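Local coordinates for thioesterase domain protein YiiD (PDB 1T82) that is probably a thioesterase of the hotdog fold, perhaps with acyltransferase activity, at residues B[126-131]-B[148-153]. Numbering follows the deposited sequence.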
loop_
_atom_site.group_PDB
_atom_site.type_symbol
_atom_site.label_atom_id
_atom_site.label_comp_id
_atom_site.label_asym_id
_atom_site.label_seq_id
_atom_site.Cartn_x
_atom_site.Cartn_y
_atom_site.Cartn_z
ATOM N N LYS B 126 -6.540 -24.748 1.244
ATOM C CA LYS B 126 -5.983 -23.406 1.364
ATOM C C LYS B 126 -5.338 -23.293 2.743
ATOM O O LYS B 126 -5.753 -23.974 3.684
ATOM C CB LYS B 126 -7.087 -22.352 1.216
ATOM C CG LYS B 126 -8.199 -22.469 2.250
ATOM C CD LYS B 126 -9.234 -21.347 2.128
ATOM C CE LYS B 126 -10.101 -21.480 0.880
ATOM N NZ LYS B 126 -9.362 -21.208 -0.384
ATOM N N ALA B 127 -4.323 -22.441 2.860
ATOM C CA ALA B 127 -3.628 -22.241 4.130
ATOM C C ALA B 127 -3.594 -20.754 4.477
ATOM O O ALA B 127 -3.364 -19.917 3.607
ATOM C CB ALA B 127 -2.207 -22.789 4.043
ATOM N N LYS B 128 -3.824 -20.438 5.749
ATOM C CA LYS B 128 -3.821 -19.055 6.218
ATOM C C LYS B 128 -2.516 -18.754 6.948
ATOM O O LYS B 128 -2.071 -19.538 7.785
ATOM C CB LYS B 128 -5.004 -18.813 7.159
ATOM C CG LYS B 128 -6.365 -18.963 6.493
ATOM C CD LYS B 128 -7.491 -18.928 7.516
ATOM C CE LYS B 128 -8.839 -19.171 6.858
ATOM N NZ LYS B 128 -9.934 -19.317 7.861
ATOM N N VAL B 129 -1.908 -17.615 6.633
ATOM C CA VAL B 129 -0.650 -17.228 7.260
ATOM C C VAL B 129 -0.710 -15.794 7.774
ATOM O O VAL B 129 -0.859 -14.855 6.992
ATOM C CB VAL B 129 0.525 -17.327 6.264
ATOM C CG1 VAL B 129 1.837 -17.040 6.979
ATOM C CG2 VAL B 129 0.554 -18.707 5.625
ATOM N N LYS B 130 -0.604 -15.629 9.087
ATOM C CA LYS B 130 -0.630 -14.299 9.680
ATOM C C LYS B 130 0.817 -13.869 9.898
ATOM O O LYS B 130 1.561 -14.527 10.626
ATOM C CB LYS B 130 -1.367 -14.319 11.023
ATOM C CG LYS B 130 -2.163 -13.049 11.290
ATOM C CD LYS B 130 -2.353 -12.769 12.779
ATOM C CE LYS B 130 -3.062 -13.901 13.500
ATOM N NZ LYS B 130 -3.256 -13.581 14.949
ATOM N N LEU B 131 1.220 -12.773 9.261
ATOM C CA LEU B 131 2.582 -12.285 9.399
ATOM C C LEU B 131 2.661 -10.864 9.926
ATOM O O LEU B 131 1.764 -10.046 9.709
ATOM C CB LEU B 131 3.314 -12.339 8.054
ATOM C CG LEU B 131 3.537 -13.703 7.408
ATOM C CD1 LEU B 131 4.277 -13.527 6.086
ATOM C CD2 LEU B 131 4.347 -14.584 8.348
ATOM N N LEU B 148 -2.825 -10.772 6.902
ATOM C CA LEU B 148 -3.310 -12.141 6.860
ATOM C C LEU B 148 -3.222 -12.572 5.405
ATOM O O LEU B 148 -3.916 -12.022 4.552
ATOM C CB LEU B 148 -4.764 -12.219 7.335
ATOM C CG LEU B 148 -5.419 -13.599 7.209
ATOM C CD1 LEU B 148 -4.644 -14.610 8.033
ATOM C CD2 LEU B 148 -6.869 -13.527 7.667
ATOM N N TYR B 149 -2.355 -13.536 5.115
ATOM C CA TYR B 149 -2.208 -14.016 3.747
ATOM C C TYR B 149 -2.895 -15.363 3.605
ATOM O O TYR B 149 -2.909 -16.163 4.536
ATOM C CB TYR B 149 -0.727 -14.163 3.367
ATOM C CG TYR B 149 0.036 -12.859 3.326
ATOM C CD1 TYR B 149 0.479 -12.250 4.499
ATOM C CD2 TYR B 149 0.286 -12.215 2.115
ATOM C CE1 TYR B 149 1.151 -11.031 4.470
ATOM C CE2 TYR B 149 0.958 -10.993 2.074
ATOM C CZ TYR B 149 1.384 -10.406 3.256
ATOM O OH TYR B 149 2.031 -9.188 3.225
ATOM N N VAL B 150 -3.470 -15.606 2.436
ATOM C CA VAL B 150 -4.144 -16.868 2.174
ATOM C C VAL B 150 -3.519 -17.488 0.936
ATOM O O VAL B 150 -3.435 -16.849 -0.110
ATOM C CB VAL B 150 -5.650 -16.655 1.928
ATOM C CG1 VAL B 150 -6.319 -17.989 1.603
ATOM C CG2 VAL B 150 -6.288 -16.024 3.153
ATOM N N SER B 151 -3.058 -18.728 1.062
ATOM C CA SER B 151 -2.447 -19.413 -0.068
ATOM C C SER B 151 -3.351 -20.541 -0.538
ATOM O O SER B 151 -3.760 -21.387 0.255
ATOM C CB SER B 151 -1.084 -19.984 0.321
ATOM O OG SER B 151 -0.479 -20.620 -0.790
ATOM N N VAL B 152 -3.665 -20.540 -1.828
ATOM C CA VAL B 152 -4.520 -21.571 -2.404
ATOM C C VAL B 152 -3.727 -22.469 -3.350
ATOM O O VAL B 152 -3.107 -21.994 -4.303
ATOM C CB VAL B 152 -5.712 -20.951 -3.179
ATOM C CG1 VAL B 152 -6.670 -20.283 -2.209
ATOM C CG2 VAL B 152 -5.206 -19.944 -4.198
ATOM N N PRO B 153 -3.726 -23.785 -3.087
ATOM C CA PRO B 153 -3.009 -24.760 -3.914
ATOM C C PRO B 153 -3.646 -24.919 -5.291
ATOM O O PRO B 153 -2.895 -25.080 -6.276
ATOM C CB PRO B 153 -3.078 -26.035 -3.077
ATOM C CG PRO B 153 -4.387 -25.898 -2.377
ATOM C CD PRO B 153 -4.387 -24.449 -1.949
#
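Strands 127-131 and 148-152 run antiparallel, their axes 4.6 Å apart at closest approach, as the open ends of the long hairpin 127-137/140-152 in the hotdog-fold sheet. Two hydrogen-bonded pairs hold them: Ala127 and Ser151 exchange two N-H...O bonds, as do Val129 and Tyr149. Within the second pair Val129 N lies 2.7 Å from Tyr149 O, in the carbonyl plane, whereas Tyr149 N meets Val129 O from above its plane. Ala127, Val129, Tyr149 and Ser151 put their side chains on the buried face, where Tyr149 and Ser151 meet helix 62-84 while Ala127 and Val129 touch Leu121 and Trp113 of loops. Tyr149 CG stands anti to its own carbonyl carbon (chi1 -65°), which brings Val129 O to the ring edge, 3.8 Å from CD1. The Tyr149 hydroxyl is hydrogen-bonded to Thr70 O, and Ser151 OG to Gln81 NE2, so both polar tips on this face are tied to the helix. Leu131 CD1 reaches the tyrosine obliquely, 4.3 Å from Tyr149 CD1. Lys128, Lys130, Leu148 and Val150 occupy the more exposed face, where Leu148 CD1 fits between the CB of Lys128 and the CG of Lys130. At the hairpin's open end Pro153 CD rests 3.8 Å from Lys126 CA. Beside it Lys126 and Val152 point the same way, and the lysine chain bends at chi3 (71°) and chi4 (-70°), leaving NZ 3.4 Å from Val152 CG1.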